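Guanine deaminase (Escherichia coli, PDB 6OHB) catalyses the zinc-dependent hydrolytic deamination of guanine to xanthine and ammonia, the single step that turns guanine into xanthine. Local coordinates at residues I295-T300 with N341-V346; N311-W316 with Q350-S355; I16-T21 with E358-A363. All blocks are in the same frame, centred on the assembly; numbering follows the deposited sequence.

Contact 1: residues I295-T300 with N341-V346; sequences IAFCPT and NEAYKV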
ATOM      1  N   ILE A 295       4.194 -22.266  -6.185  1.00 50.34           N
ATOM      2  CA  ILE A 295       4.671 -20.925  -6.508  1.00 46.78           C
ATOM      3  C   ILE A 295       4.375 -20.011  -5.326  1.00 46.68           C
ATOM      4  O   ILE A 295       3.278 -20.058  -4.755  1.00 48.43           O
ATOM      5  CB  ILE A 295       4.002 -20.375  -7.786  1.00 50.55           C
ATOM      6  CG1 ILE A 295       4.326 -21.252  -8.998  1.00 43.41           C
ATOM      7  CG2 ILE A 295       4.411 -18.924  -8.029  1.00 43.44           C
ATOM      8  CD1 ILE A 295       3.680 -20.776 -10.276  1.00 42.24           C
ATOM      9  N   ALA A 296       5.348 -19.172  -4.965  1.00 45.00           N
ATOM     10  CA  ALA A 296       5.156 -18.123  -3.966  1.00 43.74           C
ATOM     11  C   ALA A 296       4.975 -16.787  -4.681  1.00 44.23           C
ATOM     12  O   ALA A 296       5.943 -16.211  -5.188  1.00 43.56           O
ATOM     13  CB  ALA A 296       6.332 -18.065  -2.993  1.00 39.30           C
ATOM     14  N   PHE A 297       3.739 -16.293  -4.688  1.00 40.89           N
ATOM     15  CA  PHE A 297       3.365 -15.021  -5.298  1.00 39.62           C
ATOM     16  C   PHE A 297       3.705 -13.891  -4.330  1.00 44.84           C
ATOM     17  O   PHE A 297       3.182 -13.850  -3.211  1.00 42.04           O
ATOM     18  CB  PHE A 297       1.871 -15.069  -5.641  1.00 37.67           C
ATOM     19  CG  PHE A 297       1.320 -13.835  -6.321  1.00 41.91           C
ATOM     20  CD1 PHE A 297       2.143 -12.880  -6.893  1.00 38.40           C
ATOM     21  CD2 PHE A 297      -0.057 -13.650  -6.385  1.00 38.40           C
ATOM     22  CE1 PHE A 297       1.603 -11.758  -7.510  1.00 42.80           C
ATOM     23  CE2 PHE A 297      -0.599 -12.539  -6.994  1.00 44.71           C
ATOM     24  CZ  PHE A 297       0.227 -11.588  -7.556  1.00 42.87           C
ATOM     25  N   CYS A 298       4.578 -12.969  -4.757  1.00 37.83           N
ATOM     26  CA  CYS A 298       5.007 -11.836  -3.931  1.00 37.29           C
ATOM     27  C   CYS A 298       4.814 -10.538  -4.702  1.00 44.24           C
ATOM     28  O   CYS A 298       5.764 -10.030  -5.326  1.00 44.67           O
ATOM     29  CB  CYS A 298       6.480 -11.965  -3.528  1.00 42.21           C
ATOM     30  SG  CYS A 298       7.094 -13.610  -3.123  1.00 45.75           S
ATOM     31  N   PRO A 299       3.619  -9.937  -4.637  1.00 44.78           N
ATOM     32  CA  PRO A 299       3.369  -8.758  -5.485  1.00 40.02           C
ATOM     33  C   PRO A 299       4.168  -7.522  -5.089  1.00 42.52           C
ATOM     34  O   PRO A 299       4.589  -6.753  -5.968  1.00 43.71           O
ATOM     35  CB  PRO A 299       1.859  -8.534  -5.339  1.00 44.51           C
ATOM     36  CG  PRO A 299       1.498  -9.197  -4.044  1.00 40.05           C
ATOM     37  CD  PRO A 299       2.403 -10.392  -3.942  1.00 36.49           C
ATOM     38  N   THR A 300       4.405  -7.311  -3.791  1.00 43.44           N
ATOM     39  CA  THR A 300       5.014  -6.062  -3.337  1.00 43.84           C
ATOM     40  C   THR A 300       6.437  -5.902  -3.865  1.00 43.49           C
ATOM     41  O   THR A 300       6.781  -4.869  -4.453  1.00 42.55           O
ATOM     42  CB  THR A 300       4.995  -6.002  -1.808  1.00 42.73           C
ATOM     43  OG1 THR A 300       3.644  -6.069  -1.344  1.00 45.83           O
ATOM     44  CG2 THR A 300       5.621  -4.704  -1.312  1.00 49.00           C
ATOM     45  N   ASN A 341      -3.636  -6.716  -0.902  1.00 36.78           N
ATOM     46  CA  ASN A 341      -3.929  -5.453  -1.581  1.00 43.34           C
ATOM     47  C   ASN A 341      -3.019  -5.250  -2.796  1.00 38.90           C
ATOM     48  O   ASN A 341      -3.483  -4.877  -3.890  1.00 40.90           O
ATOM     49  CB  ASN A 341      -3.777  -4.295  -0.596  1.00 39.06           C
ATOM     50  CG  ASN A 341      -4.532  -3.057  -1.030  1.00 55.03           C
ATOM     51  OD1 ASN A 341      -5.642  -3.142  -1.554  1.00 54.68           O
ATOM     52  ND2 ASN A 341      -3.927  -1.894  -0.816  1.00 46.85           N
ATOM     53  N   GLU A 342      -1.720  -5.517  -2.628  1.00 35.45           N
ATOM     54  CA  GLU A 342      -0.798  -5.360  -3.753  1.00 43.85           C
ATOM     55  C   GLU A 342      -1.076  -6.388  -4.844  1.00 39.90           C
ATOM     56  O   GLU A 342      -0.991  -6.074  -6.041  1.00 41.50           O
ATOM     57  CB  GLU A 342       0.651  -5.466  -3.279  1.00 37.73           C
ATOM     58  CG  GLU A 342       1.050  -4.411  -2.262  1.00 49.65           C
ATOM     59  CD  GLU A 342       1.032  -3.006  -2.836  1.00 58.33           C
ATOM     60  OE1 GLU A 342       1.545  -2.817  -3.958  1.00 56.08           O
ATOM     61  OE2 GLU A 342       0.508  -2.094  -2.159  1.00 61.76           O
ATOM     62  N   ALA A 343      -1.419  -7.617  -4.448  1.00 33.72           N
ATOM     63  CA  ALA A 343      -1.803  -8.628  -5.427  1.00 35.82           C
ATOM     64  C   ALA A 343      -3.022  -8.182  -6.218  1.00 37.34           C
ATOM     65  O   ALA A 343      -3.095  -8.387  -7.436  1.00 42.84           O
ATOM     66  CB  ALA A 343      -2.078  -9.960  -4.732  1.00 36.48           C
ATOM     67  N   TYR A 344      -3.994  -7.576  -5.535  1.00 31.25           N
ATOM     68  CA  TYR A 344      -5.176  -7.061  -6.213  1.00 32.87           C
ATOM     69  C   TYR A 344      -4.802  -6.005  -7.252  1.00 40.84           C
ATOM     70  O   TYR A 344      -5.345  -6.001  -8.363  1.00 40.38           O
ATOM     71  CB  TYR A 344      -6.156  -6.498  -5.182  1.00 34.31           C
ATOM     72  CG  TYR A 344      -7.444  -5.987  -5.781  1.00 44.62           C
ATOM     73  CD1 TYR A 344      -7.551  -4.676  -6.249  1.00 44.63           C
ATOM     74  CD2 TYR A 344      -8.555  -6.815  -5.889  1.00 43.80           C
ATOM     75  CE1 TYR A 344      -8.732  -4.207  -6.809  1.00 50.71           C
ATOM     76  CE2 TYR A 344      -9.740  -6.356  -6.444  1.00 46.44           C
ATOM     77  CZ  TYR A 344      -9.822  -5.054  -6.903  1.00 54.92           C
ATOM     78  OH  TYR A 344     -11.001  -4.600  -7.454  1.00 63.12           O
ATOM     79  N   LYS A 345      -3.879  -5.097  -6.914  1.00 32.87           N
ATOM     80  CA  LYS A 345      -3.476  -4.097  -7.914  1.00 40.62           C
ATOM     81  C   LYS A 345      -2.751  -4.741  -9.097  1.00 40.35           C
ATOM     82  O   LYS A 345      -3.012  -4.395 -10.258  1.00 38.35           O
ATOM     83  CB  LYS A 345      -2.613  -3.001  -7.284  1.00 40.19           C
ATOM     84  CG  LYS A 345      -3.361  -2.130  -6.287  1.00 41.95           C
ATOM     85  CD  LYS A 345      -2.412  -1.176  -5.591  1.00 46.57           C
ATOM     86  CE  LYS A 345      -2.645  -1.148  -4.098  1.00 53.65           C
ATOM     87  NZ  LYS A 345      -1.386  -0.823  -3.379  1.00 56.90           N
ATOM     88  N   VAL A 346      -1.842  -5.681  -8.826  1.00 35.06           N
ATOM     89  CA  VAL A 346      -1.126  -6.363  -9.905  1.00 39.75           C
ATOM     90  C   VAL A 346      -2.111  -7.050 -10.851  1.00 45.77           C
ATOM     91  O   VAL A 346      -2.013  -6.942 -12.089  1.00 46.06           O
ATOM     92  CB  VAL A 346      -0.125  -7.369  -9.297  1.00 42.49           C
ATOM     93  CG1 VAL A 346       0.211  -8.476 -10.282  1.00 45.78           C
ATOM     94  CG2 VAL A 346       1.134  -6.655  -8.811  1.00 38.84           C
TER
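Residues 295-300 run from the end of a strand into a helix: strand through Phe297, Cys298 as N-cap, and the first helical turn from Pro299. Residues 341-346 are a stretch of helix 336-349. The two backbones come nearest at Pro299 and Ala343, whose CA atoms are 5.2 Å apart. The CB-CG side of the Pro299 ring presses on the helix backbone there. Its CG is 3.3 Å from Ala343 N and also meets the methyl of Ala343, while its CB is 4.0 Å from CG2 of Val346. Phe297 has CG anti to the backbone N (chi1 -178°), which carries its ring toward the helix. Ring atom CE2 is 3.7 Å from Ala343 CB. CZ meets Val346 CG1 tip to tip, with the methyl near the ring plane at the edge. Pro299 CD lies over one face of the same ring, offset toward its rim. Thr300 and Glu342 cross obliquely, and Thr300 OG1 is 3.2 Å from Glu342 CG. The Glu342 chain bends at chi2 (-65°), and OE2 forms a salt bridge with Lys345 NZ, 2.6 Å away. The ammonium sits above the carboxylate plane. Glu342 OE2 is also bridged to Lys345 of the second subunit, and the pairing is reciprocal, so four charges gather at the dimer interface. In the TIM-barrel fold of the amidohydrolases, strand 294-297 pairs in parallel with strand 321-324, whose Met324 touches Phe297, Pro299 and Ala343. On another side, Cys298 packs on the zinc ligand His82 of strand 73-84.

Contact 2: residues N311-W316 with Q350-S355; sequences NLKKAW and QGYRLS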
ATOM      1  N   ASN A 311       1.229 -14.028 -13.400  1.00 47.30           N
ATOM      2  CA  ASN A 311       0.021 -14.417 -14.124  1.00 53.70           C
ATOM      3  C   ASN A 311      -0.718 -15.473 -13.305  1.00 49.23           C
ATOM      4  O   ASN A 311      -0.611 -16.678 -13.535  1.00 53.44           O
ATOM      5  CB  ASN A 311       0.383 -14.927 -15.516  1.00 52.19           C
ATOM      6  CG  ASN A 311      -0.814 -15.017 -16.440  1.00 55.03           C
ATOM      7  OD1 ASN A 311      -1.944 -14.724 -16.049  1.00 53.56           O
ATOM      8  ND2 ASN A 311      -0.571 -15.436 -17.678  1.00 59.89           N
ATOM      9  N   LEU A 312      -1.478 -14.995 -12.316  1.00 50.80           N
ATOM     10  CA  LEU A 312      -2.237 -15.901 -11.461  1.00 49.16           C
ATOM     11  C   LEU A 312      -3.297 -16.657 -12.252  1.00 51.82           C
ATOM     12  O   LEU A 312      -3.628 -17.801 -11.916  1.00 55.63           O
ATOM     13  CB  LEU A 312      -2.880 -15.123 -10.311  1.00 50.65           C
ATOM     14  CG  LEU A 312      -3.710 -15.941  -9.314  1.00 45.72           C
ATOM     15  CD1 LEU A 312      -2.823 -16.901  -8.537  1.00 41.81           C
ATOM     16  CD2 LEU A 312      -4.474 -15.029  -8.367  1.00 44.47           C
ATOM     17  N   LYS A 313      -3.835 -16.035 -13.303  1.00 51.08           N
ATOM     18  CA  LYS A 313      -4.861 -16.683 -14.112  1.00 50.25           C
ATOM     19  C   LYS A 313      -4.307 -17.918 -14.813  1.00 55.59           C
ATOM     20  O   LYS A 313      -4.940 -18.983 -14.809  1.00 54.52           O
ATOM     21  CB  LYS A 313      -5.419 -15.685 -15.126  1.00 52.46           C
ATOM     22  CG  LYS A 313      -6.339 -16.285 -16.172  1.00 56.31           C
ATOM     23  CD  LYS A 313      -6.788 -15.204 -17.140  1.00 60.48           C
ATOM     24  CE  LYS A 313      -7.546 -15.773 -18.326  1.00 66.38           C
ATOM     25  NZ  LYS A 313      -7.783 -14.722 -19.358  1.00 69.47           N
ATOM     26  N   LYS A 314      -3.104 -17.808 -15.382  1.00 52.97           N
ATOM     27  CA  LYS A 314      -2.489 -18.981 -15.994  1.00 60.51           C
ATOM     28  C   LYS A 314      -2.120 -20.010 -14.938  1.00 55.05           C
ATOM     29  O   LYS A 314      -2.112 -21.213 -15.222  1.00 52.42           O
ATOM     30  CB  LYS A 314      -1.249 -18.579 -16.801  1.00 48.64           C
ATOM     31  N   ALA A 315      -1.837 -19.564 -13.715  1.00 51.34           N
ATOM     32  CA  ALA A 315      -1.574 -20.510 -12.639  1.00 52.59           C
ATOM     33  C   ALA A 315      -2.816 -21.332 -12.311  1.00 51.52           C
ATOM     34  O   ALA A 315      -2.725 -22.549 -12.114  1.00 50.44           O
ATOM     35  CB  ALA A 315      -1.077 -19.766 -11.400  1.00 47.92           C
ATOM     36  N   TRP A 316      -3.986 -20.689 -12.261  1.00 50.44           N
ATOM     37  CA  TRP A 316      -5.222 -21.440 -12.051  1.00 49.78           C
ATOM     38  C   TRP A 316      -5.517 -22.359 -13.231  1.00 58.47           C
ATOM     39  O   TRP A 316      -5.928 -23.511 -13.038  1.00 60.10           O
ATOM     40  CB  TRP A 316      -6.393 -20.488 -11.814  1.00 48.22           C
ATOM     41  CG  TRP A 316      -6.454 -19.890 -10.433  1.00 53.09           C
ATOM     42  CD1 TRP A 316      -6.294 -18.573 -10.105  1.00 48.92           C
ATOM     43  CD2 TRP A 316      -6.717 -20.579  -9.199  1.00 57.17           C
ATOM     44  NE1 TRP A 316      -6.436 -18.402  -8.749  1.00 51.84           N
ATOM     45  CE2 TRP A 316      -6.697 -19.616  -8.170  1.00 52.76           C
ATOM     46  CE3 TRP A 316      -6.969 -21.917  -8.867  1.00 54.17           C
ATOM     47  CZ2 TRP A 316      -6.916 -19.947  -6.831  1.00 50.21           C
ATOM     48  CZ3 TRP A 316      -7.186 -22.242  -7.538  1.00 51.89           C
ATOM     49  CH2 TRP A 316      -7.158 -21.261  -6.537  1.00 49.02           C
ATOM     50  N   GLN A 350      -3.401  -6.692 -14.855  1.00 55.40           N
ATOM     51  CA  GLN A 350      -3.487  -7.738 -15.875  1.00 49.35           C
ATOM     52  C   GLN A 350      -4.915  -8.037 -16.338  1.00 50.25           C
ATOM     53  O   GLN A 350      -5.114  -8.983 -17.108  1.00 52.21           O
ATOM     54  CB  GLN A 350      -2.830  -9.027 -15.381  1.00 48.95           C
ATOM     55  CG  GLN A 350      -1.380  -8.855 -15.012  1.00 48.71           C
ATOM     56  CD  GLN A 350      -0.771 -10.133 -14.489  1.00 48.95           C
ATOM     57  OE1 GLN A 350      -0.577 -11.089 -15.236  1.00 54.19           O
ATOM     58  NE2 GLN A 350      -0.469 -10.160 -13.198  1.00 47.40           N
ATOM     59  N   GLY A 351      -5.907  -7.267 -15.897  1.00 51.08           N
ATOM     60  CA  GLY A 351      -7.284  -7.553 -16.254  1.00 45.75           C
ATOM     61  C   GLY A 351      -7.924  -8.687 -15.485  1.00 52.57           C
ATOM     62  O   GLY A 351      -9.011  -9.138 -15.864  1.00 48.73           O
ATOM     63  N   TYR A 352      -7.288  -9.159 -14.419  1.00 53.33           N
ATOM     64  CA  TYR A 352      -7.789 -10.256 -13.602  1.00 48.55           C
ATOM     65  C   TYR A 352      -8.370  -9.698 -12.308  1.00 51.19           C
ATOM     66  O   TYR A 352      -7.688  -8.969 -11.581  1.00 47.49           O
ATOM     67  CB  TYR A 352      -6.659 -11.241 -13.303  1.00 49.63           C
ATOM     68  CG  TYR A 352      -7.048 -12.459 -12.502  1.00 52.48           C
ATOM     69  CD1 TYR A 352      -6.924 -12.472 -11.117  1.00 52.82           C
ATOM     70  CD2 TYR A 352      -7.508 -13.607 -13.131  1.00 53.39           C
ATOM     71  CE1 TYR A 352      -7.267 -13.590 -10.379  1.00 49.95           C
ATOM     72  CE2 TYR A 352      -7.853 -14.731 -12.400  1.00 54.52           C
ATOM     73  CZ  TYR A 352      -7.728 -14.718 -11.025  1.00 51.30           C
ATOM     74  OH  TYR A 352      -8.070 -15.835 -10.293  1.00 59.17           O
ATOM     75  N   ARG A 353      -9.627 -10.035 -12.025  1.00 46.20           N
ATOM     76  CA  ARG A 353     -10.308  -9.553 -10.827  1.00 50.79           C
ATOM     77  C   ARG A 353     -10.061 -10.544  -9.696  1.00 49.97           C
ATOM     78  O   ARG A 353     -10.544 -11.681  -9.739  1.00 50.11           O
ATOM     79  CB  ARG A 353     -11.801  -9.370 -11.084  1.00 54.57           C
ATOM     80  N   LEU A 354      -9.343 -10.105  -8.667  1.00 42.21           N
ATOM     81  CA  LEU A 354      -9.072 -10.940  -7.502  1.00 45.75           C
ATOM     82  C   LEU A 354     -10.226 -10.780  -6.516  1.00 50.12           C
ATOM     83  O   LEU A 354     -10.410  -9.711  -5.922  1.00 51.08           O
ATOM     84  CB  LEU A 354      -7.740 -10.561  -6.864  1.00 39.23           C
ATOM     85  CG  LEU A 354      -7.335 -11.361  -5.629  1.00 46.06           C
ATOM     86  CD1 LEU A 354      -6.968 -12.785  -6.023  1.00 45.48           C
ATOM     87  CD2 LEU A 354      -6.185 -10.684  -4.894  1.00 41.38           C
ATOM     88  N   SER A 355     -10.997 -11.847  -6.348  1.00 38.96           N
ATOM     89  CA  SER A 355     -12.134 -11.843  -5.443  1.00 42.34           C
ATOM     90  C   SER A 355     -11.696 -11.802  -3.981  1.00 40.32           C
ATOM     91  O   SER A 355     -10.609 -12.264  -3.616  1.00 38.43           O
ATOM     92  CB  SER A 355     -12.985 -13.093  -5.697  1.00 43.00           C
ATOM     93  OG  SER A 355     -13.621 -13.552  -4.516  1.00 50.89           O
TER
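Tyr352 has CG anti to the backbone N (chi1 -178°), and this sends its ring out from the loop toward helix 312-317. Leu312 also has CG anti to the backbone N (chi1 -180°), so its branched end comes forward to meet that ring. Trp316 is turned the other way, with CG anti to the carbonyl carbon (chi1 -77°). Its indole therefore arrives at the hydroxyl end of the tyrosine, and the two side chains cross at about a right angle. Leu312 CD2 is 3.7 Å from Tyr352 CE1 and also touches Leu354 CD1, 4.1 Å away. From the same side of the ring plane, but over its CD2-CE2 rim, Lys313 CB is 3.6 Å from Tyr352 CD2, while the rest of the extended lysine chain leads away. Both segments lie at helix ends. Asn311 is the N-cap of helix 312-317, and its OD1 accepts a weak bond from Lys314 N. Gly351, with positive phi, is the C-prime residue of a Schellman motif that ends helix 336-349 just before Tyr352. Beside the N-cap, Gln350 OE1 is 3.6 Å from Asn311 CA, and Gln350 NE2 is hydrogen-bonded to Phe310 O. At the tip of the tyrosine, Tyr352 OH is 3.3 Å from Trp316 CD1. It is also near NE1, but the angle there is too poor for a bond. Both polar groups turn instead to Glu358: its OE2 is hydrogen-bonded to Trp316 NE1 and to Tyr352 OH. Two bonds on one carboxylate oxygen would probably favour the ionised form of Glu358.

Contact 3: residues I16-T21 with E358-A363; sequences IDVTRT and EAFYLA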
ATOM      1  N   ILE A  16     -14.609 -17.049  10.362  1.00 35.36           N
ATOM      2  CA  ILE A  16     -14.691 -17.317   8.929  1.00 38.13           C
ATOM      3  C   ILE A  16     -13.522 -18.201   8.515  1.00 34.76           C
ATOM      4  O   ILE A  16     -12.381 -17.962   8.923  1.00 34.79           O
ATOM      5  CB  ILE A  16     -14.737 -16.011   8.110  1.00 40.67           C
ATOM      6  CG1 ILE A  16     -14.620 -16.296   6.612  1.00 39.78           C
ATOM      7  CG2 ILE A  16     -13.662 -15.049   8.570  1.00 48.57           C
ATOM      8  CD1 ILE A  16     -15.172 -15.181   5.749  1.00 50.79           C
ATOM      9  N   ASP A  17     -13.810 -19.241   7.732  1.00 37.15           N
ATOM     10  CA  ASP A  17     -12.761 -20.103   7.197  1.00 34.31           C
ATOM     11  C   ASP A  17     -13.257 -20.757   5.911  1.00 40.26           C
ATOM     12  O   ASP A  17     -14.432 -20.652   5.553  1.00 38.49           O
ATOM     13  CB  ASP A  17     -12.295 -21.150   8.231  1.00 30.59           C
ATOM     14  CG  ASP A  17     -13.393 -22.152   8.625  1.00 44.48           C
ATOM     15  OD1 ASP A  17     -14.604 -21.862   8.469  1.00 40.15           O
ATOM     16  OD2 ASP A  17     -13.035 -23.247   9.110  1.00 41.51           O
ATOM     17  N   VAL A  18     -12.336 -21.393   5.189  1.00 37.72           N
ATOM     18  CA  VAL A  18     -12.667 -22.163   3.992  1.00 39.10           C
ATOM     19  C   VAL A  18     -12.551 -23.639   4.351  1.00 40.40           C
ATOM     20  O   VAL A  18     -11.487 -24.090   4.792  1.00 35.95           O
ATOM     21  CB  VAL A  18     -11.747 -21.809   2.815  1.00 46.93           C
ATOM     22  CG1 VAL A  18     -12.139 -22.603   1.575  1.00 35.77           C
ATOM     23  CG2 VAL A  18     -11.767 -20.303   2.542  1.00 44.00           C
ATOM     24  N   THR A  19     -13.632 -24.398   4.153  1.00 39.76           N
ATOM     25  CA  THR A  19     -13.710 -25.733   4.742  1.00 45.50           C
ATOM     26  C   THR A  19     -13.020 -26.816   3.922  1.00 41.41           C
ATOM     27  O   THR A  19     -12.894 -27.942   4.412  1.00 39.96           O
ATOM     28  CB  THR A  19     -15.170 -26.128   4.986  1.00 42.26           C
ATOM     29  OG1 THR A  19     -15.898 -26.125   3.748  1.00 42.03           O
ATOM     30  CG2 THR A  19     -15.814 -25.151   5.961  1.00 44.18           C
ATOM     31  N   ARG A  20     -12.553 -26.515   2.714  1.00 41.29           N
ATOM     32  CA  ARG A  20     -11.852 -27.518   1.925  1.00 43.27           C
ATOM     33  C   ARG A  20     -11.078 -26.822   0.817  1.00 47.76           C
ATOM     34  O   ARG A  20     -11.386 -25.689   0.438  1.00 44.38           O
ATOM     35  CB  ARG A  20     -12.815 -28.550   1.327  1.00 42.60           C
ATOM     36  CG  ARG A  20     -13.663 -27.988   0.208  1.00 42.96           C
ATOM     37  CD  ARG A  20     -14.685 -28.979  -0.312  1.00 48.52           C
ATOM     38  NE  ARG A  20     -15.293 -28.466  -1.535  1.00 55.16           N
ATOM     39  CZ  ARG A  20     -16.349 -27.658  -1.557  1.00 56.49           C
ATOM     40  NH1 ARG A  20     -16.922 -27.279  -0.421  1.00 48.00           N
ATOM     41  NH2 ARG A  20     -16.832 -27.227  -2.716  1.00 58.40           N
ATOM     42  N   THR A  21     -10.065 -27.515   0.306  1.00 47.58           N
ATOM     43  CA  THR A  21      -9.314 -27.010  -0.829  1.00 50.73           C
ATOM     44  C   THR A  21     -10.117 -27.202  -2.109  1.00 47.30           C
ATOM     45  O   THR A  21     -10.873 -28.162  -2.258  1.00 51.28           O
ATOM     46  CB  THR A  21      -7.956 -27.710  -0.952  1.00 51.75           C
ATOM     47  OG1 THR A  21      -8.150 -29.123  -1.083  1.00 51.15           O
ATOM     48  CG2 THR A  21      -7.100 -27.443   0.279  1.00 49.80           C
ATOM     49  N   GLU A 358     -11.201 -15.282  -2.981  1.00 35.58           N
ATOM     50  CA  GLU A 358      -9.930 -15.819  -3.467  1.00 40.34           C
ATOM     51  C   GLU A 358      -8.753 -15.300  -2.648  1.00 42.24           C
ATOM     52  O   GLU A 358      -7.828 -16.058  -2.331  1.00 41.77           O
ATOM     53  CB  GLU A 358      -9.742 -15.481  -4.945  1.00 39.04           C
ATOM     54  CG  GLU A 358      -8.589 -16.223  -5.602  1.00 39.74           C
ATOM     55  CD  GLU A 358      -8.406 -15.846  -7.062  1.00 43.80           C
ATOM     56  OE1 GLU A 358      -9.284 -15.150  -7.618  1.00 42.48           O
ATOM     57  OE2 GLU A 358      -7.391 -16.257  -7.658  1.00 49.39           O
ATOM     58  N   ALA A 359      -8.763 -14.008  -2.310  1.00 39.93           N
ATOM     59  CA  ALA A 359      -7.686 -13.438  -1.507  1.00 38.71           C
ATOM     60  C   ALA A 359      -7.637 -14.075  -0.125  1.00 37.20           C
ATOM     61  O   ALA A 359      -6.567 -14.479   0.356  1.00 34.60           O
ATOM     62  CB  ALA A 359      -7.867 -11.921  -1.401  1.00 36.26           C
ATOM     63  N   PHE A 360      -8.795 -14.181   0.530  1.00 40.84           N
ATOM     64  CA  PHE A 360      -8.843 -14.826   1.838  1.00 40.02           C
ATOM     65  C   PHE A 360      -8.376 -16.276   1.747  1.00 38.57           C
ATOM     66  O   PHE A 360      -7.641 -16.759   2.616  1.00 38.92           O
ATOM     67  CB  PHE A 360     -10.261 -14.735   2.406  1.00 36.07           C
ATOM     68  CG  PHE A 360     -10.436 -15.414   3.736  1.00 41.58           C
ATOM     69  CD1 PHE A 360     -10.046 -14.785   4.907  1.00 42.39           C
ATOM     70  CD2 PHE A 360     -11.011 -16.674   3.818  1.00 43.12           C
ATOM     71  CE1 PHE A 360     -10.211 -15.405   6.138  1.00 41.87           C
ATOM     72  CE2 PHE A 360     -11.180 -17.300   5.045  1.00 45.23           C
ATOM     73  CZ  PHE A 360     -10.777 -16.662   6.207  1.00 42.45           C
ATOM     74  N   TYR A 361      -8.768 -16.976   0.682  1.00 40.37           N
ATOM     75  CA  TYR A 361      -8.358 -18.363   0.505  1.00 40.83           C
ATOM     76  C   TYR A 361      -6.847 -18.478   0.365  1.00 39.44           C
ATOM     77  O   TYR A 361      -6.206 -19.291   1.044  1.00 42.86           O
ATOM     78  CB  TYR A 361      -9.061 -18.945  -0.719  1.00 37.32           C
ATOM     79  CG  TYR A 361      -8.667 -20.358  -1.055  1.00 43.17           C
ATOM     80  CD1 TYR A 361      -9.176 -21.436  -0.333  1.00 41.98           C
ATOM     81  CD2 TYR A 361      -7.798 -20.621  -2.106  1.00 39.19           C
ATOM     82  CE1 TYR A 361      -8.821 -22.734  -0.646  1.00 42.22           C
ATOM     83  CE2 TYR A 361      -7.437 -21.912  -2.426  1.00 49.39           C
ATOM     84  CZ  TYR A 361      -7.951 -22.968  -1.693  1.00 47.08           C
ATOM     85  OH  TYR A 361      -7.592 -24.258  -2.013  1.00 47.89           O
ATOM     86  N   LEU A 362      -6.253 -17.656  -0.503  1.00 40.73           N
ATOM     87  CA  LEU A 362      -4.807 -17.714  -0.690  1.00 39.59           C
ATOM     88  C   LEU A 362      -4.067 -17.337   0.584  1.00 37.91           C
ATOM     89  O   LEU A 362      -2.957 -17.825   0.822  1.00 36.69           O
ATOM     90  CB  LEU A 362      -4.389 -16.800  -1.841  1.00 45.22           C
ATOM     91  CG  LEU A 362      -4.824 -17.244  -3.239  1.00 45.44           C
ATOM     92  CD1 LEU A 362      -4.502 -16.170  -4.269  1.00 41.51           C
ATOM     93  CD2 LEU A 362      -4.163 -18.556  -3.607  1.00 47.14           C
ATOM     94  N   ALA A 363      -4.668 -16.483   1.422  1.00 40.14           N
ATOM     95  CA  ALA A 363      -4.006 -16.085   2.660  1.00 36.41           C
ATOM     96  C   ALA A 363      -4.020 -17.194   3.707  1.00 40.52           C
ATOM     97  O   ALA A 363      -3.137 -17.232   4.571  1.00 38.87           O
ATOM     98  CB  ALA A 363      -4.655 -14.822   3.223  1.00 34.97           C
TER
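Strand 16-18 crosses helix 358-363 steeply, at -77°, with the two axes 8.8 Å apart at their closest. Val18 is the bump of the strand. It fits into the hollow between the rings of Phe360 and Tyr361, which both have CG anti to the backbone N. CG2 sits between the rings, 3.9 Å from Phe360 CD2 and also touching Tyr361 CD1, while CG1 meets only the Tyr361 ring, 3.7 Å from CD1. Val18 and Phe360 lie side by side and point opposite ways, whereas Val18 and Tyr361 cross at about a right angle. Phe360 is the bump of the helix. Its edge enters the hollow beside the strand backbone, where CZ is 3.4 Å from Ile16 O and CE2 is 3.9 Å from Asp17 CA. Ile16 meets this ring tip to tip through CG1, 3.9 Å from CZ. Tyr361 reaches the loop after the strand, and its OH is 3.5 Å from Thr21 CA. The same hydroxyl is hydrogen-bonded to the backbone N of Ile22, which fixes the far end of the ring. An alanine at Tyr361 would remove both the ring edge that meets Val18 and the bond to Ile22, and would probably loosen the loop 19-21. The contact lies away from the zinc site and packs strand 14-18 against helix 356-363. Strand 14-18 lies between strand 32-35, its antiparallel neighbour, and strand 73-84, its parallel one. Phe360 also touches Leu32 and Val75 from these two strands. Behind the helix, Ala359 and Ala363 pack on Leu340 of helix 336-349.

How the contacts relate
From the N terminus, residues 16-21 come first. Their partner is 358-363, so contact 3 closes a loop of 336 residues and holds strand 14-18, near the N terminus, to the barrel part of the chain. Contacts 1 and 2 both nest inside that loop. Their segments alternate, 295-300, 311-316, 341-346 and 350-355, so the two loops cross. Contact 1 joins a barrel strand end to helix 336-349. Contact 2 joins helix 312-317 to the loop after that same helix. The two touch where Tyr344 packs on the backbone of Leu354. Contact 2 also touches contact 3, through Glu358, while contacts 1 and 3 do not touch.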